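Local coordinates for protein D-glycero-beta-D-manno-heptose-1,7-bisphosphate 7-phosphatase (Mesorhizobium loti, PDB 2O2X) that removes the C-7 phosphate of D-glycero-beta-D-manno-heptose 1,7-bisphosphate, with magnesium as cofactor, on the biosynthetic route to ADP-L-glycero-beta-D-manno-heptose, at residues 175-181 against 190-196; 114-118 against 142-146; 63-68 against 205-210; 57-62 against 104-110; 12-18 against 91-95. All blocks are in the same frame, centred on the assembly; numbering follows the deposited sequence.

Contact 1. Residues 175-181 against 190-196; sequences LAQGWLV and GFAIRPL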
# COMPACT_ATOMS: atom_id res chain seq x y z
N LEU A 175 -2.43 8.41 10.96
CA LEU A 175 -2.50 9.32 9.82
C LEU A 175 -3.71 10.24 9.99
O LEU A 175 -4.61 9.93 10.77
CB LEU A 175 -2.63 8.55 8.50
CG LEU A 175 -1.36 7.93 7.92
CD1 LEU A 175 -0.75 6.86 8.83
CD2 LEU A 175 -1.66 7.36 6.54
N ALA A 176 -3.72 11.35 9.26
CA ALA A 176 -4.83 12.31 9.28
C ALA A 176 -5.71 12.32 8.04
O ALA A 176 -6.80 12.92 8.05
CB ALA A 176 -4.27 13.70 9.50
N GLN A 177 -5.23 11.69 6.96
CA GLN A 177 -5.93 11.69 5.69
C GLN A 177 -5.67 10.42 4.94
O GLN A 177 -4.56 9.88 4.98
CB GLN A 177 -5.41 12.80 4.79
CG GLN A 177 -5.74 14.19 5.22
CD GLN A 177 -5.35 15.18 4.14
OE1 GLN A 177 -6.21 15.67 3.41
NE2 GLN A 177 -4.04 15.47 4.03
N GLY A 178 -6.67 9.98 4.20
CA GLY A 178 -6.51 8.96 3.19
C GLY A 178 -7.45 9.23 2.03
O GLY A 178 -8.41 9.99 2.18
N TRP A 179 -7.15 8.64 0.88
CA TRP A 179 -7.96 8.77 -0.34
C TRP A 179 -8.57 7.43 -0.65
O TRP A 179 -7.88 6.40 -0.71
CB TRP A 179 -7.10 9.28 -1.51
CG TRP A 179 -7.07 10.76 -1.60
CD1 TRP A 179 -7.83 11.55 -2.43
CD2 TRP A 179 -6.32 11.66 -0.79
NE1 TRP A 179 -7.57 12.87 -2.21
CE2 TRP A 179 -6.65 12.97 -1.20
CE3 TRP A 179 -5.38 11.49 0.26
CZ2 TRP A 179 -6.08 14.12 -0.61
CZ3 TRP A 179 -4.82 12.64 0.85
CH2 TRP A 179 -5.19 13.93 0.40
N LEU A 180 -9.88 7.42 -0.81
CA LEU A 180 -10.59 6.19 -1.09
C LEU A 180 -10.96 6.11 -2.55
O LEU A 180 -11.85 6.82 -3.06
CB LEU A 180 -11.82 6.09 -0.18
CG LEU A 180 -12.70 4.85 -0.27
CD1 LEU A 180 -11.92 3.62 0.13
CD2 LEU A 180 -13.89 5.00 0.66
N VAL A 181 -10.26 5.24 -3.24
CA VAL A 181 -10.52 4.99 -4.67
C VAL A 181 -11.98 4.63 -4.87
O VAL A 181 -12.46 3.70 -4.24
CB VAL A 181 -9.63 3.84 -5.16
CG1 VAL A 181 -10.01 3.39 -6.58
CG2 VAL A 181 -8.17 4.27 -5.11
N GLY A 190 -9.61 14.92 13.06
CA GLY A 190 -8.69 13.82 13.32
C GLY A 190 -8.48 12.87 12.15
O GLY A 190 -7.39 12.36 12.00
N PHE A 191 -9.51 12.66 11.31
CA PHE A 191 -9.31 11.86 10.08
C PHE A 191 -10.27 12.24 8.96
O PHE A 191 -11.48 12.35 9.14
CB PHE A 191 -9.40 10.35 10.35
CG PHE A 191 -8.79 9.53 9.26
CD1 PHE A 191 -7.43 9.39 9.18
CD2 PHE A 191 -9.57 8.99 8.25
CE1 PHE A 191 -6.84 8.67 8.16
CE2 PHE A 191 -8.98 8.26 7.20
CZ PHE A 191 -7.62 8.11 7.15
N ALA A 192 -9.72 12.45 7.78
CA ALA A 192 -10.53 12.72 6.64
C ALA A 192 -10.32 11.61 5.62
O ALA A 192 -9.18 11.35 5.20
CB ALA A 192 -10.19 14.06 6.02
N ILE A 193 -11.42 10.96 5.23
CA ILE A 193 -11.48 10.15 4.00
C ILE A 193 -11.80 11.08 2.85
O ILE A 193 -12.84 11.75 2.86
CB ILE A 193 -12.50 9.02 4.07
CG1 ILE A 193 -12.10 8.04 5.19
CG2 ILE A 193 -12.56 8.29 2.77
CD1 ILE A 193 -13.10 6.98 5.54
N ARG A 194 -10.87 11.18 1.92
CA ARG A 194 -10.98 12.04 0.75
C ARG A 194 -11.43 11.18 -0.42
O ARG A 194 -10.93 10.08 -0.61
CB ARG A 194 -9.62 12.67 0.43
CG ARG A 194 -8.96 13.39 1.58
CD ARG A 194 -9.70 14.62 1.98
NE ARG A 194 -8.97 15.39 2.97
CZ ARG A 194 -9.49 16.44 3.61
NH1 ARG A 194 -10.75 16.79 3.36
NH2 ARG A 194 -8.77 17.09 4.52
N PRO A 195 -12.38 11.66 -1.22
CA PRO A 195 -12.85 10.86 -2.35
C PRO A 195 -11.80 10.82 -3.47
O PRO A 195 -11.09 11.78 -3.66
CB PRO A 195 -14.11 11.60 -2.80
CG PRO A 195 -13.84 12.99 -2.43
CD PRO A 195 -13.06 12.97 -1.15
N LEU A 196 -11.67 9.68 -4.15
CA LEU A 196 -10.79 9.59 -5.33
C LEU A 196 -11.53 8.94 -6.50
O LEU A 196 -11.38 7.75 -6.77
CB LEU A 196 -9.49 8.85 -4.97
CG LEU A 196 -8.37 8.77 -6.02
CD1 LEU A 196 -8.05 10.13 -6.63
CD2 LEU A 196 -7.12 8.12 -5.45
O HOH W 1 -10.09 14.34 -3.02
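Arg194 sets CB over one face of the Trp179 indole, 3.4 Å from the centroid of its five-membered ring, a CH-pi contact, while Leu196 CB stands at the indole edge. The two residues sit on neighbouring parallel strands, 177-181 and 191-196, in one flank of the Rossmann-like sheet of a HAD phosphatase. The guanidinium of Arg194 carries Ala192 CB over the centre of one face and takes Gln177 OE1 at its edge. Phe191 presents its edge to the Leu175 carbonyl, CD1 lying 3.3 Å from Leu175 O; with no side chain on Gly178, ring atom CZ also comes to 3.6 Å from Gly178 N. The ladder runs through Ala176 O, Gly178 N and O, and Leu180 N and O to Ala192, Arg194 and Leu196, with Arg194 N to Gly178 O short at 2.7 Å. Helix 199-211 covers Trp179 and Leu196; on the other face Leu180 CB lies beside Ile193 CG2 at 3.8 Å, where Met167 packs on both residues. A water donates to Pro195 O and weakly accepts from Trp179 NE1. The bend of the Arg194 chain at chi2 (-67°) carries its guanidinium to the Gln177 amide, whose plane is turned 88° from it: NE reaches OE1 at 2.8 Å on an in-plane lone pair, while NH2 adds a weak second bond to OE1.

Contact 2. Residues 114-118 against 142-146; sequences MVLAC and MLVEA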
# COMPACT_ATOMS: atom_id res chain seq x y z
N MSE A 114 9.02 -0.12 -0.60
CA MSE A 114 8.86 -1.22 0.35
C MSE A 114 7.54 -1.92 0.03
O MSE A 114 6.57 -1.26 -0.39
CB MSE A 114 8.88 -0.71 1.78
CG MSE A 114 8.78 -1.78 2.83
SE MSE A 114 9.05 -1.20 4.65
CE MSE A 114 10.97 -1.10 4.62
N VAL A 115 7.51 -3.23 0.21
CA VAL A 115 6.27 -4.02 0.12
C VAL A 115 6.06 -4.80 1.41
O VAL A 115 6.96 -5.54 1.83
CB VAL A 115 6.33 -5.02 -1.06
CG1 VAL A 115 5.08 -5.91 -1.10
CG2 VAL A 115 6.51 -4.28 -2.39
N LEU A 116 4.88 -4.66 2.02
CA LEU A 116 4.44 -5.50 3.12
C LEU A 116 3.15 -6.20 2.72
O LEU A 116 2.29 -5.61 2.07
CB LEU A 116 4.24 -4.74 4.43
CG LEU A 116 5.45 -3.91 4.87
CD1 LEU A 116 5.35 -2.49 4.37
CD2 LEU A 116 5.52 -3.83 6.39
N ALA A 117 3.05 -7.47 3.06
CA ALA A 117 1.87 -8.25 2.76
C ALA A 117 1.52 -9.19 3.90
O ALA A 117 2.42 -9.73 4.59
CB ALA A 117 2.06 -9.05 1.48
N CYS A 118 0.23 -9.36 4.11
CA CYS A 118 -0.31 -10.18 5.21
C CYS A 118 -1.27 -11.22 4.67
O CYS A 118 -2.29 -10.87 4.07
CB CYS A 118 -1.01 -9.32 6.23
SG CYS A 118 -1.56 -10.35 7.65
N MSE A 142 0.97 -3.17 9.50
CA MSE A 142 1.93 -3.03 8.38
C MSE A 142 2.42 -1.58 8.27
O MSE A 142 3.55 -1.32 7.86
CB MSE A 142 1.31 -3.48 7.04
CG MSE A 142 1.22 -4.96 6.93
SE MSE A 142 0.62 -5.57 5.18
CE MSE A 142 -1.23 -5.14 5.32
N LEU A 143 1.53 -0.62 8.55
CA LEU A 143 1.92 0.78 8.52
C LEU A 143 2.89 1.08 9.66
O LEU A 143 3.90 1.74 9.46
CB LEU A 143 0.70 1.72 8.60
CG LEU A 143 -0.24 1.80 7.39
CD1 LEU A 143 -1.04 0.53 7.20
CD2 LEU A 143 -1.13 3.00 7.53
N VAL A 144 2.58 0.58 10.84
CA VAL A 144 3.43 0.79 12.02
C VAL A 144 4.81 0.15 11.78
O VAL A 144 5.85 0.76 12.06
CB VAL A 144 2.73 0.25 13.29
CG1 VAL A 144 3.69 0.21 14.49
CG2 VAL A 144 1.52 1.07 13.59
N GLU A 145 4.83 -1.05 11.21
CA GLU A 145 6.10 -1.71 10.93
C GLU A 145 6.92 -0.97 9.87
O GLU A 145 8.13 -0.78 10.02
CB GLU A 145 5.85 -3.14 10.50
CG GLU A 145 7.09 -3.98 10.27
CD GLU A 145 7.96 -4.17 11.51
OE1 GLU A 145 7.45 -4.09 12.65
OE2 GLU A 145 9.16 -4.43 11.32
N ALA A 146 6.29 -0.54 8.79
CA ALA A 146 6.99 0.27 7.79
C ALA A 146 7.53 1.53 8.45
O ALA A 146 8.68 1.96 8.18
CB ALA A 146 6.03 0.63 6.63
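Leu116 reaches from strand 114-118 toward helix 142-146 and touches it along most of its length. Its CB lies against the selenium of selenomethionine Met142, 3.8 Å away. CG stands anti to the carbonyl carbon (chi1 -53°), which directs the two methyls at the helix: CD1 meets Ala146 CB at 3.9 Å, and CD2 comes within 3.5 Å of Met142 O, with Glu145 CB beyond it. That carbonyl is already engaged inside the helix, where Ala146 N donates to it, so the methyl lies against a satisfied acceptor. The Met142 chain is extended at chi2 (-174°), which carries SE to the strand backbone, 3.5 Å from Leu116 O and 3.7 Å from Ala117 N; the bend at chi3 turns only CE. Cys118 CB is a looser neighbour. At the other end of the strand Met114, also selenomethionine, brings SE to 4.0 Å from Ala146 CB. An alanine at Leu116 would keep the touch of CB on Met142 SE but would probably open a gap between the strand and Ala146, leaving Ala146 CB and the helix backbone at Met142 O without their methyl partners. Glu145 turns its carboxylate to a salt bridge with Arg149, while Met142 also packs on Asn80, which probably binds substrate. Ala117 points away, to helix 91-107 on the sheet's opposite face. The helix runs roughly antiparallel to the strand (147°), as in the beta-alpha-beta crossovers of a Rossmann-like HAD core, here leading from strand 114-118 to strand 158-161.

Contact 3. Residues 63-68 against 205-210; sequences PAIATA and LLAAIE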
# COMPACT_ATOMS: atom_id res chain seq x y z
N PRO A 63 0.18 8.76 -11.87
CA PRO A 63 0.59 10.11 -11.49
C PRO A 63 0.93 10.25 -10.01
O PRO A 63 1.81 11.02 -9.64
CB PRO A 63 -0.63 10.96 -11.86
CG PRO A 63 -1.25 10.20 -12.98
CD PRO A 63 -1.14 8.78 -12.54
N ALA A 64 0.21 9.55 -9.15
CA ALA A 64 0.51 9.63 -7.70
C ALA A 64 1.85 9.03 -7.36
O ALA A 64 2.60 9.60 -6.57
CB ALA A 64 -0.61 8.95 -6.91
N ILE A 65 2.15 7.86 -7.91
CA ILE A 65 3.44 7.25 -7.66
C ILE A 65 4.57 8.14 -8.21
O ILE A 65 5.54 8.39 -7.52
CB ILE A 65 3.51 5.81 -8.24
CG1 ILE A 65 2.39 4.93 -7.68
CG2 ILE A 65 4.85 5.16 -7.91
CD1 ILE A 65 2.35 3.56 -8.27
N ALA A 66 4.40 8.61 -9.44
CA ALA A 66 5.41 9.51 -10.04
C ALA A 66 5.64 10.75 -9.18
O ALA A 66 6.78 11.18 -8.96
CB ALA A 66 4.96 9.91 -11.42
N THR A 67 4.57 11.35 -8.69
CA THR A 67 4.67 12.55 -7.86
C THR A 67 5.43 12.28 -6.57
O THR A 67 6.29 13.06 -6.19
CB THR A 67 3.26 13.14 -7.58
OG1 THR A 67 2.66 13.54 -8.83
CG2 THR A 67 3.31 14.30 -6.69
N ALA A 68 5.11 11.19 -5.89
CA ALA A 68 5.81 10.80 -4.67
C ALA A 68 7.28 10.54 -4.98
O ALA A 68 8.18 10.99 -4.25
CB ALA A 68 5.17 9.57 -4.05
N LEU A 205 -5.16 14.76 -4.24
CA LEU A 205 -4.13 13.87 -3.73
C LEU A 205 -2.71 14.31 -4.11
O LEU A 205 -1.82 14.32 -3.26
CB LEU A 205 -4.39 12.43 -4.22
CG LEU A 205 -3.29 11.39 -4.02
CD1 LEU A 205 -3.04 11.24 -2.54
CD2 LEU A 205 -3.66 10.06 -4.65
N LEU A 206 -2.51 14.68 -5.37
CA LEU A 206 -1.19 15.12 -5.84
C LEU A 206 -0.75 16.36 -5.08
O LEU A 206 0.42 16.46 -4.71
CB LEU A 206 -1.12 15.33 -7.36
CG LEU A 206 -1.50 14.12 -8.22
CD1 LEU A 206 -1.08 14.35 -9.65
CD2 LEU A 206 -0.86 12.82 -7.71
N ALA A 207 -1.66 17.30 -4.83
CA ALA A 207 -1.30 18.49 -4.06
C ALA A 207 -0.84 18.09 -2.67
O ALA A 207 0.14 18.64 -2.13
CB ALA A 207 -2.46 19.45 -3.98
N ALA A 208 -1.53 17.13 -2.07
CA ALA A 208 -1.18 16.67 -0.72
C ALA A 208 0.21 16.01 -0.67
O ALA A 208 0.97 16.22 0.28
CB ALA A 208 -2.25 15.74 -0.22
N ILE A 209 0.56 15.25 -1.70
CA ILE A 209 1.87 14.60 -1.80
C ILE A 209 2.94 15.66 -2.00
O ILE A 209 3.98 15.64 -1.34
CB ILE A 209 1.92 13.61 -2.96
CG1 ILE A 209 0.98 12.43 -2.69
CG2 ILE A 209 3.34 13.10 -3.17
CD1 ILE A 209 0.69 11.57 -3.88
N GLU A 210 2.68 16.61 -2.91
CA GLU A 210 3.65 17.67 -3.22
C GLU A 210 4.01 18.52 -2.00
O GLU A 210 5.18 18.90 -1.83
CB GLU A 210 3.13 18.58 -4.34
CG GLU A 210 3.08 17.96 -5.74
CD GLU A 210 4.45 17.84 -6.42
OE1 GLU A 210 5.49 17.97 -5.74
OE2 GLU A 210 4.46 17.59 -7.65
O HOH W 2 2.70 16.26 -9.63
O HOH W 3 6.71 15.72 -7.10
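Helices 63-68 and 205-210 run nearly parallel, their axes 13° apart in direction and 9.5 Å apart at closest approach, and small residues let the backbones draw near at Ala64 and Ala68. Leu206 drops CD2 onto the backbone of the first helix, 3.5 Å from Ala64 CA, and its CD1 touches Pro63 CB. Ile209 fills the next turn: CG2, anti to the backbone N, lies 3.7 Å from Ala68 CA, while CD1 rests near Ala64 O. Thr67 comes between Leu206 and Ile209. Its methyl CG2 packs on Ile209 CG2 at 3.7 Å and meets the Glu210 carboxylate, OE2 3.6 Å away. Its hydroxyl turns back along its own helix to donate to Pro63 O at 2.8 Å, and the Thr67 amide reaches the same oxygen from the opposite face of the carbonyl plane, so that two bonds grip it. A water donates both to Thr67 OG1 and to Glu210 OE2, linking the helices near exposed Glu210; a second donates to Thr67 O and more weakly to Glu210 OE1. A valine in place of Thr67 is likely to cost Pro63 O its second donor and take from the bridging water its Thr67 partner, breaking that link to Glu210. Both helices lie on one face of the central sheet, Ala68 and Ile209 resting together on Leu34, a side-by-side helix layer typical of the Rossmann-like alpha/beta core of HAD phosphatases.

Contact 4. Residues 57-62 against 104-110; sequences LRPQML and LLREEGV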
# COMPACT_ATOMS: atom_id res chain seq x y z
N LEU A 57 -2.02 -2.74 -14.78
CA LEU A 57 -1.96 -1.54 -13.96
C LEU A 57 -3.22 -0.70 -14.09
O LEU A 57 -3.86 -0.67 -15.15
CB LEU A 57 -0.76 -0.71 -14.32
CG LEU A 57 0.62 -1.31 -14.12
CD1 LEU A 57 1.66 -0.29 -14.38
CD2 LEU A 57 0.78 -1.87 -12.74
N ARG A 58 -3.57 0.00 -13.01
CA ARG A 58 -4.55 1.10 -13.06
C ARG A 58 -3.79 2.37 -13.42
O ARG A 58 -3.04 2.91 -12.60
CB ARG A 58 -5.29 1.24 -11.74
CG ARG A 58 -6.12 0.02 -11.36
CD ARG A 58 -6.92 0.21 -10.11
NE ARG A 58 -7.97 1.25 -10.25
CZ ARG A 58 -7.90 2.49 -9.80
NH1 ARG A 58 -6.85 2.95 -9.11
NH2 ARG A 58 -8.92 3.30 -10.03
N PRO A 59 -3.94 2.86 -14.67
CA PRO A 59 -3.08 4.01 -15.02
C PRO A 59 -3.35 5.25 -14.19
O PRO A 59 -2.46 6.07 -14.03
CB PRO A 59 -3.38 4.25 -16.51
CG PRO A 59 -3.99 2.95 -16.99
CD PRO A 59 -4.76 2.42 -15.81
N GLN A 60 -4.53 5.36 -13.63
CA GLN A 60 -4.85 6.57 -12.86
C GLN A 60 -4.10 6.66 -11.52
O GLN A 60 -4.08 7.71 -10.90
CB GLN A 60 -6.36 6.76 -12.72
CG GLN A 60 -7.13 5.64 -12.12
CD GLN A 60 -7.66 4.61 -13.14
OE1 GLN A 60 -6.89 3.85 -13.75
NE2 GLN A 60 -8.97 4.55 -13.28
N MSE A 61 -3.44 5.58 -11.10
CA MSE A 61 -2.57 5.64 -9.92
C MSE A 61 -1.16 6.11 -10.27
O MSE A 61 -0.38 6.51 -9.40
CB MSE A 61 -2.50 4.27 -9.20
CG MSE A 61 -2.03 4.34 -7.76
SE MSE A 61 -2.94 5.58 -6.58
CE MSE A 61 -4.75 5.20 -7.09
N LEU A 62 -0.78 6.01 -11.54
CA LEU A 62 0.60 6.28 -11.91
C LEU A 62 1.05 7.74 -11.64
O LEU A 62 2.17 7.94 -11.18
CB LEU A 62 0.87 5.90 -13.37
CG LEU A 62 0.70 4.40 -13.66
CD1 LEU A 62 0.76 4.09 -15.15
CD2 LEU A 62 1.74 3.58 -12.91
N LEU A 104 5.96 -3.79 -14.44
CA LEU A 104 5.09 -2.89 -15.20
C LEU A 104 5.25 -1.44 -14.76
O LEU A 104 5.24 -0.51 -15.58
CB LEU A 104 3.64 -3.34 -15.12
CG LEU A 104 3.32 -4.64 -15.86
CD1 LEU A 104 1.97 -5.12 -15.45
CD2 LEU A 104 3.40 -4.42 -17.35
N LEU A 105 5.40 -1.21 -13.46
CA LEU A 105 5.64 0.13 -12.96
C LEU A 105 6.98 0.69 -13.47
O LEU A 105 7.09 1.85 -13.85
CB LEU A 105 5.64 0.13 -11.43
CG LEU A 105 4.30 -0.08 -10.72
CD1 LEU A 105 4.51 -0.11 -9.21
CD2 LEU A 105 3.28 0.97 -11.11
N ARG A 106 8.00 -0.15 -13.47
CA ARG A 106 9.31 0.23 -14.03
C ARG A 106 9.19 0.68 -15.48
O ARG A 106 9.80 1.68 -15.87
CB ARG A 106 10.30 -0.94 -13.95
CG ARG A 106 11.75 -0.51 -14.26
CD ARG A 106 12.68 -1.69 -14.49
NE ARG A 106 12.34 -2.47 -15.68
CZ ARG A 106 12.63 -2.13 -16.94
NH1 ARG A 106 13.29 -1.01 -17.23
NH2 ARG A 106 12.26 -2.93 -17.95
N GLU A 107 8.38 -0.02 -16.25
CA GLU A 107 8.17 0.33 -17.66
C GLU A 107 7.47 1.67 -17.83
O GLU A 107 7.58 2.29 -18.87
CB GLU A 107 7.39 -0.77 -18.36
CG GLU A 107 8.21 -2.04 -18.54
CD GLU A 107 7.39 -3.20 -19.07
OE1 GLU A 107 6.22 -3.02 -19.44
OE2 GLU A 107 7.93 -4.33 -19.12
N GLU A 108 6.74 2.11 -16.79
CA GLU A 108 6.12 3.44 -16.75
C GLU A 108 7.00 4.50 -16.10
O GLU A 108 6.60 5.68 -15.96
CB GLU A 108 4.79 3.37 -15.97
CG GLU A 108 3.73 2.44 -16.54
CD GLU A 108 3.25 2.84 -17.90
OE1 GLU A 108 3.21 4.05 -18.22
OE2 GLU A 108 2.91 1.91 -18.67
N GLY A 109 8.19 4.09 -15.67
CA GLY A 109 9.16 4.98 -15.08
C GLY A 109 8.90 5.33 -13.63
O GLY A 109 9.36 6.38 -13.15
N VAL A 110 8.17 4.48 -12.92
CA VAL A 110 7.85 4.74 -11.50
C VAL A 110 8.25 3.52 -10.66
O VAL A 110 8.52 2.44 -11.19
CB VAL A 110 6.37 5.17 -11.27
CG1 VAL A 110 5.99 6.35 -12.20
CG2 VAL A 110 5.39 4.01 -11.50
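Leu57 and Leu62 are the two residues most covered here, and both face the C-terminal end of helix 91-107. Leu57 lays CD1 against Leu104 CB at 3.7 Å and against Leu105 CD2 at 3.9 Å, bridging two consecutive residues of the helix. Leu62 splits its methyls: CD2 meets Leu105 CD2 at 3.5 Å and Val110 CG2 at 3.9 Å, while CD1 lies on the aliphatic part of Glu108, 3.7 Å from CG. Leu105 CD2 is therefore shared by both leucines. In the Rossmann-like HAD core this joins the loop after strand 34-36 and the first residue of helix 62-71 to the end of helix 91-107. That end is a Schellman motif: Gly109, at phi 79°, turns the chain, with Gly109 N bonded to Arg106 O and Val110 N bonded to Leu105 O at 3.0 Å. The turn brings Val110 to Leu62. Glu108 is bent at chi2 (-63°), which folds its carboxylate back over Leu62 CD1 at the exposed border of the contact. Val110 packs further on Ile65 and Ala66 of helix 62-71.

Contact 5. Residues 12-18 against 91-95; sequences LTEPGVW and WSAFA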
# COMPACT_ATOMS: atom_id res chain seq x y z
N LEU A 12 9.87 -13.61 4.43
CA LEU A 12 8.85 -13.80 5.46
C LEU A 12 9.41 -13.52 6.83
O LEU A 12 10.49 -14.02 7.18
CB LEU A 12 8.31 -15.22 5.41
CG LEU A 12 7.66 -15.66 4.11
CD1 LEU A 12 7.14 -17.07 4.28
CD2 LEU A 12 6.54 -14.71 3.72
N THR A 13 8.69 -12.74 7.63
CA THR A 13 9.06 -12.55 9.02
C THR A 13 8.31 -13.53 9.91
O THR A 13 8.68 -13.77 11.05
CB THR A 13 8.79 -11.11 9.47
OG1 THR A 13 7.40 -10.83 9.26
CG2 THR A 13 9.63 -10.14 8.65
N GLU A 14 7.23 -14.10 9.37
CA GLU A 14 6.47 -15.17 10.00
C GLU A 14 5.64 -15.81 8.90
O GLU A 14 5.64 -15.31 7.77
CB GLU A 14 5.63 -14.67 11.18
CG GLU A 14 4.82 -13.47 10.90
CD GLU A 14 4.00 -13.04 12.11
OE1 GLU A 14 2.95 -13.64 12.35
OE2 GLU A 14 4.39 -12.09 12.80
N PRO A 15 4.97 -16.94 9.17
CA PRO A 15 4.41 -17.67 8.04
C PRO A 15 3.43 -16.85 7.18
O PRO A 15 3.32 -17.12 6.00
CB PRO A 15 3.70 -18.85 8.69
CG PRO A 15 4.48 -19.06 9.95
CD PRO A 15 4.80 -17.71 10.44
N GLY A 16 2.76 -15.87 7.77
CA GLY A 16 1.79 -15.07 7.03
C GLY A 16 2.17 -13.62 6.81
O GLY A 16 1.31 -12.82 6.47
N VAL A 17 3.45 -13.25 6.97
CA VAL A 17 3.88 -11.87 6.80
C VAL A 17 5.13 -11.75 5.96
O VAL A 17 6.16 -12.35 6.29
CB VAL A 17 4.08 -11.13 8.12
CG1 VAL A 17 4.46 -9.67 7.85
CG2 VAL A 17 2.86 -11.23 9.01
N TRP A 18 5.05 -10.94 4.91
CA TRP A 18 6.12 -10.68 3.96
C TRP A 18 6.51 -9.23 4.10
O TRP A 18 5.64 -8.35 3.99
CB TRP A 18 5.58 -10.95 2.56
CG TRP A 18 6.43 -10.60 1.35
CD1 TRP A 18 6.80 -9.37 0.93
CD2 TRP A 18 6.88 -11.51 0.35
NE1 TRP A 18 7.52 -9.46 -0.23
CE2 TRP A 18 7.56 -10.77 -0.62
CE3 TRP A 18 6.77 -12.89 0.18
CZ2 TRP A 18 8.17 -11.36 -1.73
CZ3 TRP A 18 7.35 -13.47 -0.92
CH2 TRP A 18 8.04 -12.71 -1.86
N TRP A 91 2.93 -18.03 -1.31
CA TRP A 91 3.90 -16.95 -1.38
C TRP A 91 4.70 -16.95 -2.66
O TRP A 91 5.15 -15.90 -3.07
CB TRP A 91 4.81 -16.92 -0.16
CG TRP A 91 4.13 -16.40 1.07
CD1 TRP A 91 3.94 -17.06 2.23
CD2 TRP A 91 3.59 -15.07 1.27
NE1 TRP A 91 3.30 -16.27 3.14
CE2 TRP A 91 3.08 -15.03 2.59
CE3 TRP A 91 3.49 -13.93 0.47
CZ2 TRP A 91 2.48 -13.89 3.13
CZ3 TRP A 91 2.88 -12.79 1.00
CH2 TRP A 91 2.38 -12.78 2.32
N SER A 92 4.90 -18.11 -3.30
CA SER A 92 5.62 -18.10 -4.58
C SER A 92 4.83 -17.40 -5.68
O SER A 92 5.39 -16.65 -6.48
CB SER A 92 5.98 -19.53 -4.98
OG SER A 92 7.01 -19.98 -4.12
N ALA A 93 3.53 -17.63 -5.69
CA ALA A 93 2.67 -16.92 -6.63
C ALA A 93 2.67 -15.41 -6.33
O ALA A 93 2.73 -14.59 -7.25
CB ALA A 93 1.29 -17.47 -6.61
N PHE A 94 2.58 -15.04 -5.04
CA PHE A 94 2.67 -13.64 -4.67
C PHE A 94 3.97 -13.04 -5.21
O PHE A 94 4.00 -11.93 -5.75
CB PHE A 94 2.60 -13.43 -3.15
CG PHE A 94 2.82 -12.00 -2.74
CD1 PHE A 94 1.79 -11.07 -2.86
CD2 PHE A 94 4.04 -11.55 -2.31
CE1 PHE A 94 1.98 -9.78 -2.51
CE2 PHE A 94 4.25 -10.25 -1.98
CZ PHE A 94 3.22 -9.35 -2.07
N ALA A 95 5.08 -13.75 -5.04
CA ALA A 95 6.35 -13.23 -5.51
C ALA A 95 6.34 -12.94 -7.02
O ALA A 95 6.79 -11.90 -7.48
CB ALA A 95 7.51 -14.20 -5.16
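An aromatic cluster of Trp18, Trp91 and Phe94 joins the N-terminal beta hairpin, strands 12-14 and 17-21, to the first turns of helix 91-107. Phe94 points its edge at the face of Trp18 in a T-shaped stack: CE2 stands over the indole, 3.6 Å from Trp18 CE2, with the planes at 74°. With chi1 at 173°, Trp18 swings CG opposite its own N, which carries the indole out from the strand to the helix. There it also meets Trp91, but the two six-membered rings are slid apart in nearly parallel planes (28°) and barely overlap; their CE3 atoms touch at 3.5 Å. Trp18 CB lies over the Trp91 six-membered ring, and Trp18 CH2 touches Ala95 CB at 3.7 Å. Trp91 is met over one face and along its edge. Leu12 CD2 sits over the face of its five-membered ring, 3.6 Å from the centroid, a CH-pi contact almost on the ring normal. In the ring plane NE1 donates to Pro15 O at 3.0 Å in a fairly straight bond, and CZ2 has Gly16 O at the edge, 3.7 Å away. Both carbonyls belong to the type I turn from Glu14 to Val17, so the indole edge meets the turn, while Leu12 and Trp18 CB share one of its faces. Trp18 NE1 is hydrogen-bonded to Glu20, and Phe94 leans on Arg38, which probably binds substrate. Bulky rings thus pack the edge hairpin against helix 91-107 of the Rossmann-like alpha/beta core of the HAD family.

How the contacts relate
From the N terminus, contact 5 opens first, closing a loop from the edge hairpin to the start of helix 91-107. Contact 4 opens inside that loop and closes at the far end of the same helix, so the two cross. Contact 3 opens just after, at helix 62-71, and closes only near the C terminus; it crosses contacts 4 and 5 and encloses contacts 2 and 1, which follow each other in series. Contact 2 joins strand 114-118, whose Ala117 meets Trp18 and Phe94 of contact 5, to helix 141-150. Contact 1 pairs the strands on the other flank, and Trp179 packs on Leu205 and Ala208 of contact 3.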